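Local coordinates for uncharacterized protein (Bacillus thuringiensis serovar kurstaki, PDB 4XE7) that probably polymerises into actin-like filaments that segregate plasmid DNA, as a bacterial ParM-type member of the actin family, at residues I24-I38 with P129-I141. Residues are numbered along the deposited sequence; the frame is centred on the assembly and turned at random.
Sequences ISFLNEKGNIESFAI and PLFTSMAVAAARI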
ATOM      1  N   ILE A  24      -7.098  -0.307  -1.687  1.00 19.47           N
ATOM      2  CA  ILE A  24      -7.889  -0.966  -2.716  1.00 22.11           C
ATOM      3  C   ILE A  24      -7.037  -1.194  -3.954  1.00 20.22           C
ATOM      4  O   ILE A  24      -6.195  -0.364  -4.304  1.00 18.35           O
ATOM      5  CB  ILE A  24      -9.140  -0.135  -3.091  1.00 21.90           C
ATOM      6  CG1 ILE A  24      -9.995  -0.847  -4.138  1.00 19.57           C
ATOM      7  CG2 ILE A  24      -8.743   1.233  -3.645  1.00 29.14           C
ATOM      8  CD1 ILE A  24     -11.298  -0.033  -4.509  1.00 16.69           C
ATOM      9  N   SER A  25      -7.248  -2.331  -4.602  1.00 16.28           N
ATOM     10  CA  SER A  25      -6.766  -2.548  -5.954  1.00 22.99           C
ATOM     11  C   SER A  25      -7.960  -2.928  -6.828  1.00 24.50           C
ATOM     12  O   SER A  25      -8.738  -3.801  -6.456  1.00 20.92           O
ATOM     13  CB  SER A  25      -5.693  -3.642  -5.990  1.00 23.66           C
ATOM     14  OG  SER A  25      -4.480  -3.184  -5.417  1.00 24.20           O
ATOM     15  N   PHE A  26      -8.132  -2.281  -7.975  1.00 21.06           N
ATOM     16  CA  PHE A  26      -9.271  -2.637  -8.822  1.00 18.14           C
ATOM     17  C   PHE A  26      -8.888  -2.613 -10.285  1.00 18.16           C
ATOM     18  O   PHE A  26      -7.820  -2.124 -10.652  1.00 20.88           O
ATOM     19  CB  PHE A  26     -10.459  -1.695  -8.573  1.00 19.27           C
ATOM     20  CG  PHE A  26     -10.198  -0.265  -8.965  1.00 19.33           C
ATOM     21  CD1 PHE A  26     -10.686   0.247 -10.160  1.00 31.62           C
ATOM     22  CD2 PHE A  26      -9.460   0.567  -8.139  1.00 21.22           C
ATOM     23  CE1 PHE A  26     -10.449   1.577 -10.529  1.00 20.87           C
ATOM     24  CE2 PHE A  26      -9.212   1.895  -8.506  1.00 20.57           C
ATOM     25  CZ  PHE A  26      -9.712   2.392  -9.696  1.00 23.66           C
ATOM     26  N   LEU A  27      -9.754  -3.154 -11.131  1.00 23.86           N
ATOM     27  CA  LEU A  27      -9.503  -3.093 -12.563  1.00 19.87           C
ATOM     28  C   LEU A  27     -10.179  -1.856 -13.134  1.00 20.26           C
ATOM     29  O   LEU A  27     -11.379  -1.644 -12.958  1.00 19.25           O
ATOM     30  CB  LEU A  27      -9.985  -4.363 -13.258  1.00 19.89           C
ATOM     31  CG  LEU A  27      -9.194  -5.608 -12.832  1.00 30.16           C
ATOM     32  CD1 LEU A  27      -9.741  -6.872 -13.500  1.00 31.99           C
ATOM     33  CD2 LEU A  27      -7.691  -5.425 -13.162  1.00 21.59           C
ATOM     34  N   ASN A  28      -9.392  -1.010 -13.791  1.00 19.02           N
ATOM     35  CA  ASN A  28      -9.942   0.231 -14.294  1.00 21.75           C
ATOM     36  C   ASN A  28     -10.511  -0.014 -15.688  1.00 18.82           C
ATOM     37  O   ASN A  28     -10.717  -1.168 -16.086  1.00 17.99           O
ATOM     38  CB  ASN A  28      -8.888   1.347 -14.277  1.00 26.11           C
ATOM     39  CG  ASN A  28      -7.657   1.026 -15.128  1.00 27.08           C
ATOM     40  OD1 ASN A  28      -7.699   0.178 -16.025  1.00 21.26           O
ATOM     41  ND2 ASN A  28      -6.555   1.729 -14.854  1.00 23.32           N
ATOM     42  N   GLU A  29     -10.784   1.041 -16.446  1.00 24.69           N
ATOM     43  CA  GLU A  29     -11.444   0.815 -17.732  1.00 27.66           C
ATOM     44  C   GLU A  29     -10.517   0.217 -18.800  1.00 25.20           C
ATOM     45  O   GLU A  29     -10.979  -0.409 -19.747  1.00 21.27           O
ATOM     46  CB  GLU A  29     -12.083   2.106 -18.221  1.00 26.54           C
ATOM     47  CG  GLU A  29     -13.282   2.487 -17.367  1.00 28.48           C
ATOM     48  CD  GLU A  29     -13.852   3.827 -17.740  1.00 44.06           C
ATOM     49  OE1 GLU A  29     -13.194   4.851 -17.444  1.00 46.73           O
ATOM     50  OE2 GLU A  29     -14.952   3.849 -18.332  1.00 46.58           O
ATOM     51  N   LYS A  30      -9.209   0.367 -18.649  1.00 25.99           N
ATOM     52  CA  LYS A  30      -8.313  -0.288 -19.603  1.00 24.87           C
ATOM     53  C   LYS A  30      -8.001  -1.721 -19.145  1.00 26.51           C
ATOM     54  O   LYS A  30      -7.184  -2.405 -19.741  1.00 24.65           O
ATOM     55  CB  LYS A  30      -7.040   0.534 -19.789  1.00 26.87           C
ATOM     56  CG  LYS A  30      -7.328   2.012 -20.026  1.00 31.72           C
ATOM     57  CD  LYS A  30      -6.482   2.649 -21.109  1.00 47.60           C
ATOM     58  CE  LYS A  30      -5.334   3.442 -20.525  1.00 54.25           C
ATOM     59  NZ  LYS A  30      -4.408   2.551 -19.780  1.00 59.90           N
ATOM     60  N   GLY A  31      -8.672  -2.168 -18.084  1.00 20.28           N
ATOM     61  CA  GLY A  31      -8.468  -3.515 -17.560  1.00 21.60           C
ATOM     62  C   GLY A  31      -7.145  -3.702 -16.834  1.00 22.12           C
ATOM     63  O   GLY A  31      -6.688  -4.838 -16.643  1.00 23.95           O
ATOM     64  N   ASN A  32      -6.515  -2.591 -16.444  1.00 20.57           N
ATOM     65  CA  ASN A  32      -5.289  -2.650 -15.649  1.00 22.54           C
ATOM     66  C   ASN A  32      -5.597  -2.527 -14.167  1.00 26.43           C
ATOM     67  O   ASN A  32      -6.659  -2.007 -13.786  1.00 21.63           O
ATOM     68  CB  ASN A  32      -4.308  -1.549 -16.056  1.00 17.59           C
ATOM     69  CG  ASN A  32      -3.788  -1.725 -17.467  1.00 26.75           C
ATOM     70  OD1 ASN A  32      -3.585  -2.850 -17.933  1.00 23.50           O
ATOM     71  ND2 ASN A  32      -3.558  -0.609 -18.155  1.00 27.20           N
ATOM     72  N   ILE A  33      -4.666  -2.991 -13.334  1.00 17.93           N
ATOM     73  CA  ILE A  33      -4.819  -2.872 -11.884  1.00 21.44           C
ATOM     74  C   ILE A  33      -4.494  -1.455 -11.454  1.00 23.26           C
ATOM     75  O   ILE A  33      -3.414  -0.965 -11.738  1.00 22.72           O
ATOM     76  CB  ILE A  33      -3.907  -3.868 -11.124  1.00 19.45           C
ATOM     77  CG1 ILE A  33      -4.242  -5.296 -11.561  1.00 22.46           C
ATOM     78  CG2 ILE A  33      -4.072  -3.698  -9.589  1.00 21.90           C
ATOM     79  CD1 ILE A  33      -3.387  -6.359 -10.936  1.00 23.52           C
ATOM     80  N   GLU A  34      -5.442  -0.807 -10.783  1.00 20.57           N
ATOM     81  CA  GLU A  34      -5.266   0.539 -10.248  1.00 24.79           C
ATOM     82  C   GLU A  34      -5.417   0.503  -8.718  1.00 28.70           C
ATOM     83  O   GLU A  34      -6.321  -0.143  -8.195  1.00 21.92           O
ATOM     84  CB  GLU A  34      -6.285   1.492 -10.890  1.00 19.84           C
ATOM     85  CG  GLU A  34      -6.063   2.954 -10.602  1.00 27.93           C
ATOM     86  CD  GLU A  34      -6.778   3.860 -11.602  1.00 29.69           C
ATOM     87  OE1 GLU A  34      -6.738   3.555 -12.811  1.00 27.99           O
ATOM     88  OE2 GLU A  34      -7.404   4.854 -11.178  1.00 30.57           O
ATOM     89  N   SER A  35      -4.522   1.172  -8.002  1.00 20.50           N
ATOM     90  CA  SER A  35      -4.515   1.106  -6.539  1.00 21.17           C
ATOM     91  C   SER A  35      -4.336   2.460  -5.889  1.00 26.63           C
ATOM     92  O   SER A  35      -3.612   3.333  -6.411  1.00 20.63           O
ATOM     93  CB  SER A  35      -3.400   0.188  -6.038  1.00 16.91           C
ATOM     94  OG  SER A  35      -3.574  -1.128  -6.516  1.00 23.32           O
ATOM     95  N   PHE A  36      -5.000   2.627  -4.747  1.00 23.50           N
ATOM     96  CA  PHE A  36      -4.727   3.748  -3.853  1.00 21.86           C
ATOM     97  C   PHE A  36      -5.028   3.355  -2.407  1.00 29.20           C
ATOM     98  O   PHE A  36      -5.595   2.286  -2.134  1.00 20.23           O
ATOM     99  CB  PHE A  36      -5.524   4.991  -4.258  1.00 26.84           C
ATOM    100  CG  PHE A  36      -7.021   4.803  -4.242  1.00 24.49           C
ATOM    101  CD1 PHE A  36      -7.697   4.431  -5.397  1.00 18.16           C
ATOM    102  CD2 PHE A  36      -7.751   5.014  -3.075  1.00 21.82           C
ATOM    103  CE1 PHE A  36      -9.075   4.263  -5.390  1.00 24.98           C
ATOM    104  CE2 PHE A  36      -9.139   4.867  -3.061  1.00 17.19           C
ATOM    105  CZ  PHE A  36      -9.794   4.472  -4.222  1.00 23.63           C
ATOM    106  N   ALA A  37      -4.625   4.223  -1.488  1.00 26.91           N
ATOM    107  CA  ALA A  37      -4.804   4.005  -0.064  1.00 25.34           C
ATOM    108  C   ALA A  37      -5.528   5.192   0.563  1.00 28.46           C
ATOM    109  O   ALA A  37      -5.229   6.346   0.262  1.00 30.18           O
ATOM    110  CB  ALA A  37      -3.476   3.806   0.609  1.00 18.56           C
ATOM    111  N   ILE A  38      -6.474   4.903   1.442  1.00 22.74           N
ATOM    112  CA  ILE A  38      -7.123   5.951   2.218  1.00 22.87           C
ATOM    113  C   ILE A  38      -6.769   5.740   3.681  1.00 21.99           C
ATOM    114  O   ILE A  38      -7.069   4.690   4.243  1.00 25.67           O
ATOM    115  CB  ILE A  38      -8.652   5.941   2.026  1.00 26.67           C
ATOM    116  CG1 ILE A  38      -8.996   6.144   0.545  1.00 23.89           C
ATOM    117  CG2 ILE A  38      -9.305   7.041   2.861  1.00 23.78           C
ATOM    118  CD1 ILE A  38     -10.510   6.227   0.236  1.00 24.71           C
ATOM    119  N   PRO A 129     -13.991   4.278   5.598  1.00 20.86           N
ATOM    120  CA  PRO A 129     -12.962   4.335   4.554  1.00 20.71           C
ATOM    121  C   PRO A 129     -13.093   3.237   3.502  1.00 21.23           C
ATOM    122  O   PRO A 129     -12.777   3.488   2.338  1.00 17.88           O
ATOM    123  CB  PRO A 129     -11.658   4.178   5.338  1.00 21.34           C
ATOM    124  CG  PRO A 129     -12.008   4.714   6.710  1.00 23.58           C
ATOM    125  CD  PRO A 129     -13.392   4.201   6.939  1.00 19.31           C
ATOM    126  N   LEU A 130     -13.562   2.059   3.884  1.00 17.07           N
ATOM    127  CA  LEU A 130     -13.756   0.987   2.904  1.00 20.89           C
ATOM    128  C   LEU A 130     -14.799   1.388   1.858  1.00 24.21           C
ATOM    129  O   LEU A 130     -14.538   1.313   0.658  1.00 21.64           O
ATOM    130  CB  LEU A 130     -14.166  -0.318   3.604  1.00 21.65           C
ATOM    131  CG  LEU A 130     -14.815  -1.405   2.742  1.00 21.37           C
ATOM    132  CD1 LEU A 130     -13.761  -2.147   1.889  1.00 20.05           C
ATOM    133  CD2 LEU A 130     -15.594  -2.392   3.579  1.00 26.16           C
ATOM    134  N   PHE A 131     -15.978   1.817   2.306  1.00 21.98           N
ATOM    135  CA  PHE A 131     -17.041   2.201   1.371  1.00 23.63           C
ATOM    136  C   PHE A 131     -16.620   3.393   0.536  1.00 23.67           C
ATOM    137  O   PHE A 131     -16.938   3.480  -0.650  1.00 24.76           O
ATOM    138  CB  PHE A 131     -18.342   2.525   2.110  1.00 20.43           C
ATOM    139  CG  PHE A 131     -19.019   1.320   2.688  1.00 25.97           C
ATOM    140  CD1 PHE A 131     -18.953   0.099   2.045  1.00 30.87           C
ATOM    141  CD2 PHE A 131     -19.722   1.406   3.878  1.00 30.76           C
ATOM    142  CE1 PHE A 131     -19.586  -1.023   2.581  1.00 38.65           C
ATOM    143  CE2 PHE A 131     -20.351   0.293   4.418  1.00 33.04           C
ATOM    144  CZ  PHE A 131     -20.287  -0.918   3.774  1.00 35.08           C
ATOM    145  N   THR A 132     -15.895   4.308   1.162  1.00 23.21           N
ATOM    146  CA  THR A 132     -15.399   5.480   0.456  1.00 23.75           C
ATOM    147  C   THR A 132     -14.424   5.067  -0.639  1.00 23.80           C
ATOM    148  O   THR A 132     -14.458   5.624  -1.745  1.00 23.68           O
ATOM    149  CB  THR A 132     -14.721   6.475   1.424  1.00 21.80           C
ATOM    150  OG1 THR A 132     -15.694   6.940   2.363  1.00 29.20           O
ATOM    151  CG2 THR A 132     -14.146   7.662   0.670  1.00 25.01           C
ATOM    152  N   SER A 133     -13.572   4.080  -0.351  1.00 24.04           N
ATOM    153  CA  SER A 133     -12.605   3.632  -1.353  1.00 24.59           C
ATOM    154  C   SER A 133     -13.340   3.021  -2.557  1.00 20.70           C
ATOM    155  O   SER A 133     -12.983   3.291  -3.717  1.00 20.22           O
ATOM    156  CB  SER A 133     -11.604   2.628  -0.757  1.00 23.77           C
ATOM    157  OG  SER A 133     -12.173   1.331  -0.609  1.00 25.96           O
ATOM    158  N   MET A 134     -14.374   2.227  -2.279  1.00 20.53           N
ATOM    159  CA  MET A 134     -15.238   1.680  -3.330  1.00 19.20           C
ATOM    160  C   MET A 134     -15.865   2.781  -4.183  1.00 17.44           C
ATOM    161  O   MET A 134     -15.958   2.659  -5.403  1.00 18.17           O
ATOM    162  CB  MET A 134     -16.373   0.838  -2.733  1.00 21.65           C
ATOM    163  CG  MET A 134     -15.972  -0.478  -2.118  1.00 24.85           C
ATOM    164  SD  MET A 134     -17.403  -1.303  -1.371  1.00 16.01           S
ATOM    165  CE  MET A 134     -16.583  -2.814  -0.823  1.00 26.58           C
ATOM    166  N   ALA A 135     -16.341   3.837  -3.522  1.00 22.32           N
ATOM    167  CA  ALA A 135     -17.014   4.944  -4.213  1.00 22.38           C
ATOM    168  C   ALA A 135     -16.070   5.726  -5.098  1.00 20.75           C
ATOM    169  O   ALA A 135     -16.452   6.153  -6.190  1.00 24.44           O
ATOM    170  CB  ALA A 135     -17.678   5.902  -3.202  1.00 21.51           C
ATOM    171  N   VAL A 136     -14.851   5.940  -4.621  1.00 17.26           N
ATOM    172  CA  VAL A 136     -13.859   6.656  -5.424  1.00 25.02           C
ATOM    173  C   VAL A 136     -13.489   5.867  -6.688  1.00 24.68           C
ATOM    174  O   VAL A 136     -13.418   6.433  -7.781  1.00 27.55           O
ATOM    175  CB  VAL A 136     -12.576   6.972  -4.614  1.00 24.54           C
ATOM    176  CG1 VAL A 136     -11.515   7.650  -5.513  1.00 20.93           C
ATOM    177  CG2 VAL A 136     -12.914   7.880  -3.430  1.00 20.23           C
ATOM    178  N   ALA A 137     -13.271   4.565  -6.549  1.00 21.18           N
ATOM    179  CA  ALA A 137     -12.977   3.730  -7.719  1.00 23.45           C
ATOM    180  C   ALA A 137     -14.143   3.713  -8.690  1.00 24.71           C
ATOM    181  O   ALA A 137     -13.950   3.714  -9.919  1.00 23.55           O
ATOM    182  CB  ALA A 137     -12.644   2.321  -7.304  1.00 16.19           C
ATOM    183  N   ALA A 138     -15.357   3.669  -8.143  1.00 23.90           N
ATOM    184  CA  ALA A 138     -16.531   3.632  -9.001  1.00 20.03           C
ATOM    185  C   ALA A 138     -16.635   4.958  -9.763  1.00 27.21           C
ATOM    186  O   ALA A 138     -16.914   4.975 -10.969  1.00 26.02           O
ATOM    187  CB  ALA A 138     -17.786   3.348  -8.192  1.00 21.78           C
ATOM    188  N   ALA A 139     -16.371   6.059  -9.059  1.00 23.45           N
ATOM    189  CA  ALA A 139     -16.310   7.380  -9.674  1.00 26.04           C
ATOM    190  C   ALA A 139     -15.241   7.426 -10.775  1.00 30.64           C
ATOM    191  O   ALA A 139     -15.511   7.921 -11.862  1.00 25.97           O
ATOM    192  CB  ALA A 139     -16.035   8.449  -8.624  1.00 24.11           C
ATOM    193  N   ARG A 140     -14.048   6.890 -10.493  1.00 20.20           N
ATOM    194  CA  ARG A 140     -12.945   6.888 -11.459  1.00 27.53           C
ATOM    195  C   ARG A 140     -13.280   6.177 -12.762  1.00 30.75           C
ATOM    196  O   ARG A 140     -12.801   6.553 -13.820  1.00 30.45           O
ATOM    197  CB  ARG A 140     -11.705   6.235 -10.853  1.00 28.42           C
ATOM    198  CG  ARG A 140     -11.034   7.068  -9.789  1.00 29.70           C
ATOM    199  CD  ARG A 140      -9.742   6.415  -9.325  1.00 27.73           C
ATOM    200  NE  ARG A 140      -9.069   7.271  -8.362  1.00 24.98           N
ATOM    201  CZ  ARG A 140      -7.826   7.086  -7.956  1.00 23.45           C
ATOM    202  NH1 ARG A 140      -7.135   6.052  -8.422  1.00 21.81           N
ATOM    203  NH2 ARG A 140      -7.286   7.922  -7.072  1.00 26.99           N
ATOM    204  N   ILE A 141     -14.090   5.134 -12.690  1.00 26.00           N
ATOM    205  CA  ILE A 141     -14.392   4.381 -13.883  1.00 24.53           C
ATOM    206  C   ILE A 141     -15.760   4.777 -14.435  1.00 28.97           C
ATOM    207  O   ILE A 141     -16.320   4.103 -15.297  1.00 34.37           O
ATOM    208  CB  ILE A 141     -14.293   2.870 -13.610  1.00 26.43           C
ATOM    209  CG1 ILE A 141     -15.457   2.372 -12.759  1.00 30.18           C
ATOM    210  CG2 ILE A 141     -12.981   2.570 -12.903  1.00 29.14           C
ATOM    211  CD1 ILE A 141     -15.378   0.889 -12.474  1.00 23.32           C
TER
HETATM  212  O   HOH W   1      -4.327   5.392  -7.902  1.00 31.81           O
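Arg140 reaches from the last turn of helix 129-140 across the hairpin formed by strands 24-27 and 33-38, and touches that hairpin from CD outward. From CB, CG is set anti to the carbonyl carbon (chi1 -71°), and the chain then runs extended to NE. CD is the first atom to touch, lying 4.0 Å from Phe26 CZ, at the ring edge. At the tip, NH1 gives Glu34 OE2 a bent hydrogen bond of 3.0 Å, part of a salt bridge; it falls on the anti lone pair of OE2, with carboxylate and guanidinium planes 48° apart. A water joins NH1 to Ser35 O, while NH2 turns to Asp67 and Asp69. Phe36 CD1 lies over one guanidinium face, offset toward the rim, the two planes 46° apart. Asn28 ND2 steadies the carboxylate through a nearly straight bond to Glu34 OE1, 2.7 Å long.

Farther along the interface, Ala137 CB sits over the centre of the Phe26 ring in a CH-pi contact, 3.6 Å from the centroid, with Ile141 CG2 at the ring edge. Phe36 CZ comes 3.4 Å from Ser133 O, and Ile38 CD1 packs on Ser133. The helix thus covers one face of the hairpin in the mixed sheet of this actin-like domain; helix 402-418 packs against Ser25 and Ile33 on the other.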